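Local coordinates for protein dicer Related Helicase (Caenorhabditis elegans, PDB 6M6S) that binds double-stranded RNA through its zinc-containing RIG-I-like C-terminal domain, the part present here, and probably hydrolyses ATP as a Dicer-related helicase, at residues 81-89 with 127-135. Numbering follows the deposited sequence. Where two conformers were deposited one is given.
Sequences KIRGTYLPQ and DDFRIMLNA. With nucleotides of chain D.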
loop_
_atom_site.group_PDB
_atom_site.type_symbol
_atom_site.label_atom_id
_atom_site.label_comp_id
_atom_site.label_asym_id
_atom_site.label_seq_id
_atom_site.Cartn_x
_atom_site.Cartn_y
_atom_site.Cartn_z
ATOM N N LYS B 81 13.192 21.635 6.415
ATOM C CA LYS B 81 14.449 22.346 6.130
ATOM C C LYS B 81 15.581 21.374 6.408
ATOM O O LYS B 81 15.752 20.925 7.573
ATOM C CB LYS B 81 14.589 23.581 7.025
ATOM C CG LYS B 81 15.662 24.554 6.582
ATOM C CD LYS B 81 15.857 25.649 7.692
ATOM C CE LYS B 81 16.456 26.892 7.183
ATOM N NZ LYS B 81 16.080 28.068 8.058
ATOM N N ILE B 82 16.309 20.986 5.359
ATOM C CA ILE B 82 17.356 19.974 5.499
ATOM C C ILE B 82 18.637 20.612 5.026
ATOM O O ILE B 82 18.690 21.077 3.873
ATOM C CB ILE B 82 17.029 18.750 4.660
ATOM C CG1 ILE B 82 15.745 18.070 5.171
ATOM C CG2 ILE B 82 18.229 17.746 4.652
ATOM C CD1 ILE B 82 15.603 16.720 4.709
ATOM N N ARG B 83 19.639 20.694 5.904
ATOM C CA ARG B 83 20.910 21.336 5.596
ATOM C C ARG B 83 20.650 22.759 5.053
ATOM O O ARG B 83 21.285 23.205 4.085
ATOM C CB ARG B 83 21.739 20.513 4.603
ATOM C CG ARG B 83 21.953 19.058 4.976
ATOM C CD ARG B 83 23.442 18.646 4.919
ATOM N NE ARG B 83 23.881 17.982 3.680
ATOM C CZ ARG B 83 23.763 16.669 3.420
ATOM N NH1 ARG B 83 23.168 15.847 4.291
ATOM N NH2 ARG B 83 24.223 16.164 2.269
ATOM N N GLY B 84 19.696 23.458 5.675
ATOM C CA GLY B 84 19.419 24.834 5.305
ATOM C C GLY B 84 18.570 25.047 4.060
ATOM O O GLY B 84 18.374 26.174 3.641
ATOM N N THR B 85 18.084 23.971 3.452
ATOM C CA THR B 85 17.309 24.040 2.202
ATOM C C THR B 85 15.906 23.511 2.426
ATOM O O THR B 85 15.715 22.414 2.977
ATOM C CB THR B 85 17.988 23.172 1.073
ATOM O OG1 THR B 85 19.317 23.660 0.801
ATOM C CG2 THR B 85 17.173 23.169 -0.228
ATOM N N TYR B 86 14.888 24.223 1.952
ATOM C CA TYR B 86 13.529 23.714 2.028
ATOM C C TYR B 86 13.226 22.667 0.963
ATOM O O TYR B 86 13.505 22.881 -0.213
ATOM C CB TYR B 86 12.487 24.854 1.882
ATOM C CG TYR B 86 12.567 25.889 2.986
ATOM C CD1 TYR B 86 12.537 25.501 4.336
ATOM C CD2 TYR B 86 12.696 27.252 2.697
ATOM C CE1 TYR B 86 12.642 26.434 5.370
ATOM C CE2 TYR B 86 12.804 28.205 3.739
ATOM C CZ TYR B 86 12.751 27.772 5.070
ATOM O OH TYR B 86 12.861 28.685 6.118
ATOM N N LEU B 87 12.663 21.534 1.372
ATOM C CA LEU B 87 12.346 20.403 0.491
ATOM C C LEU B 87 11.029 19.798 0.878
ATOM O O LEU B 87 10.749 19.609 2.065
ATOM C CB LEU B 87 13.420 19.309 0.653
ATOM C CG LEU B 87 14.870 19.662 0.329
ATOM C CD1 LEU B 87 15.805 18.459 0.684
ATOM C CD2 LEU B 87 15.021 19.973 -1.173
ATOM N N PRO B 88 10.210 19.392 -0.107
ATOM C CA PRO B 88 8.961 18.674 0.182
ATOM C C PRO B 88 9.250 17.200 0.447
ATOM O O PRO B 88 10.141 16.603 -0.165
ATOM C CB PRO B 88 8.152 18.791 -1.106
ATOM C CG PRO B 88 8.902 19.759 -1.983
ATOM C CD PRO B 88 10.340 19.860 -1.519
ATOM N N GLN B 89 8.529 16.646 1.416
ATOM C CA GLN B 89 8.471 15.190 1.602
ATOM C C GLN B 89 7.075 14.708 1.305
ATOM O O GLN B 89 6.114 14.920 2.083
ATOM C CB GLN B 89 8.819 14.888 3.044
ATOM C CG GLN B 89 9.002 13.348 3.297
ATOM C CD GLN B 89 9.067 13.104 4.780
ATOM O OE1 GLN B 89 8.035 13.135 5.484
ATOM N NE2 GLN B 89 10.285 12.918 5.289
ATOM N N ASP B 127 25.433 18.213 -4.647
ATOM C CA ASP B 127 24.918 18.631 -5.954
ATOM C C ASP B 127 23.376 18.705 -6.042
ATOM O O ASP B 127 22.827 19.654 -6.625
ATOM C CB ASP B 127 25.500 17.674 -7.003
ATOM C CG ASP B 127 25.374 18.194 -8.400
ATOM O OD1 ASP B 127 24.248 18.113 -8.951
ATOM O OD2 ASP B 127 26.395 18.684 -8.945
ATOM N N ASP B 128 22.659 17.734 -5.454
ATOM C CA ASP B 128 21.176 17.765 -5.483
ATOM C C ASP B 128 20.575 18.972 -4.782
ATOM O O ASP B 128 19.520 19.485 -5.157
ATOM C CB ASP B 128 20.573 16.504 -4.821
ATOM C CG ASP B 128 20.952 15.269 -5.542
ATOM O OD1 ASP B 128 20.707 15.252 -6.761
ATOM O OD2 ASP B 128 21.497 14.324 -4.918
ATOM N N PHE B 129 21.244 19.435 -3.735
ATOM C CA PHE B 129 20.718 20.567 -2.954
ATOM C C PHE B 129 20.839 21.859 -3.727
ATOM O O PHE B 129 20.022 22.776 -3.564
ATOM C CB PHE B 129 21.458 20.694 -1.619
ATOM C CG PHE B 129 21.071 19.652 -0.627
ATOM C CD1 PHE B 129 21.684 18.427 -0.645
ATOM C CD2 PHE B 129 20.053 19.868 0.300
ATOM C CE1 PHE B 129 21.287 17.415 0.264
ATOM C CE2 PHE B 129 19.689 18.879 1.199
ATOM C CZ PHE B 129 20.282 17.640 1.165
ATOM N N ARG B 130 21.826 21.937 -4.597
ATOM C CA ARG B 130 22.075 23.198 -5.265
ATOM C C ARG B 130 20.933 23.666 -6.144
ATOM O O ARG B 130 20.623 24.837 -6.139
ATOM C CB ARG B 130 23.344 23.116 -6.070
ATOM C CG ARG B 130 24.547 22.846 -5.219
ATOM C CD ARG B 130 25.763 22.746 -6.112
ATOM N NE ARG B 130 25.999 23.988 -6.851
ATOM C CZ ARG B 130 26.768 24.974 -6.412
ATOM N NH1 ARG B 130 27.383 24.879 -5.239
ATOM N NH2 ARG B 130 26.922 26.053 -7.140
ATOM N N ILE B 131 20.283 22.750 -6.876
ATOM C CA ILE B 131 19.171 23.200 -7.717
ATOM C C ILE B 131 17.957 23.634 -6.871
ATOM O O ILE B 131 17.073 24.383 -7.348
ATOM C CB ILE B 131 18.774 22.141 -8.791
ATOM C CG1 ILE B 131 17.903 22.767 -9.893
ATOM C CG2 ILE B 131 18.122 20.911 -8.159
ATOM C CD1 ILE B 131 18.655 23.119 -11.160
ATOM N N MET B 132 17.887 23.184 -5.606
ATOM C CA MET B 132 16.735 23.530 -4.789
ATOM C C MET B 132 16.923 24.835 -3.996
ATOM O O MET B 132 15.954 25.361 -3.428
ATOM C CB MET B 132 16.388 22.382 -3.822
ATOM C CG MET B 132 15.902 21.140 -4.561
ATOM S SD MET B 132 14.396 21.366 -5.473
ATOM C CE MET B 132 13.200 21.424 -4.201
ATOM N N LEU B 133 18.162 25.292 -3.941
ATOM C CA LEU B 133 18.567 26.390 -3.058
ATOM C C LEU B 133 17.615 27.595 -3.118
ATOM O O LEU B 133 17.001 27.997 -2.127
ATOM C CB LEU B 133 19.928 26.851 -3.485
ATOM C CG LEU B 133 21.116 26.645 -2.559
ATOM C CD1 LEU B 133 20.876 25.508 -1.584
ATOM C CD2 LEU B 133 22.398 26.443 -3.431
ATOM N N ASN B 134 17.432 28.103 -4.314
ATOM C CA ASN B 134 16.613 29.290 -4.419
ATOM C C ASN B 134 15.330 29.050 -5.185
ATOM O O ASN B 134 14.804 29.969 -5.825
ATOM C CB ASN B 134 17.418 30.401 -5.076
ATOM C CG ASN B 134 18.701 30.720 -4.326
ATOM O OD1 ASN B 134 19.788 30.683 -4.893
ATOM N ND2 ASN B 134 18.582 31.004 -3.038
ATOM N N ALA B 135 14.811 27.830 -5.062
ATOM C CA ALA B 135 13.651 27.392 -5.794
ATOM C C ALA B 135 12.399 28.158 -5.404
ATOM O O ALA B 135 11.421 28.132 -6.175
ATOM C CB ALA B 135 13.431 25.879 -5.578
ATOM P P G D 2 5.139 10.095 8.870
ATOM O OP1 G D 2 4.188 9.498 7.878
ATOM O OP2 G D 2 5.032 9.567 10.272
ATOM O "O5'" G D 2 6.582 9.782 8.263
ATOM C "C5'" G D 2 6.950 10.321 7.000
ATOM C "C4'" G D 2 8.380 9.982 6.688
ATOM O "O4'" G D 2 9.253 10.676 7.594
ATOM C "C3'" G D 2 8.785 8.519 6.844
ATOM O "O3'" G D 2 8.450 7.782 5.694
ATOM C "C2'" G D 2 10.293 8.629 6.996
ATOM O "O2'" G D 2 10.870 8.871 5.717
ATOM C "C1'" G D 2 10.419 9.912 7.813
ATOM N N9 G D 2 10.503 9.670 9.263
ATOM C C8 G D 2 9.478 9.815 10.201
ATOM N N7 G D 2 9.882 9.566 11.431
ATOM C C5 G D 2 11.244 9.272 11.281
ATOM C C6 G D 2 12.236 8.923 12.237
ATOM O O6 G D 2 12.102 8.824 13.446
ATOM N N1 G D 2 13.483 8.687 11.662
ATOM C C2 G D 2 13.761 8.793 10.316
ATOM N N2 G D 2 15.032 8.553 9.924
ATOM N N3 G D 2 12.841 9.122 9.415
ATOM C C4 G D 2 11.631 9.340 9.964
HETATM O O HOH W 1 13.468 24.614 -2.327
HETATM O O HOH W 2 15.517 26.744 0.539
#
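The F129 ring reaches from helix 126-132 to the hairpin of strands 75-82 and 85-90. At its edge, in the ring plane, sits T85 CB, 4.0 Å from F129 CD2. The R83 guanidinium, which the bent arginine chain carries to the ring's rim, takes F129 CE1 over one of its own faces, with the two planes 34° apart; R83 NH2 is 3.8 Å from that carbon, an oblique contact rather than a full stack. I82 O and L87 CD1 also approach obliquely, both near CE2, while I82 CG2 meets CE2 and CZ, and F37 packs edge-to-face on the same ring. With OG1 beside the backbone N (chi1 -61°), T85 turns CG2 anti to that N, and CG2 touches M132 CB at 3.8 Å; T85 OG1 lies beside L133 CD1. M132, bent at chi2 and chi3, crosses L87 obliquely, with M132 CG 3.7 Å from L87 CD2, and its methyl CE also touches P88 CD. With F129 cut back to alanine, a gap would probably open between helix and hairpin, leaving I82 CG2 and L87 CD1 without their aromatic partner and the R83 guanidinium freer to turn. The hairpin's type I' turn, I82 to T85, is closed by paired backbone bonds between its end residues, and strand 85-89 crosses the helix at 91°. No direct hydrogen bond joins the two segments. Two waters bridge them: one donates to Y86 O (2.7 Å from the water oxygen) and to M132 O, the other accepts from Y86 N and donates to L133 O. Apolar side chains thus hold the short helix to a strand at the edge, within this chain, of an antiparallel sheet in the RIG-I-like domain, while water links the backbone polar groups beside them.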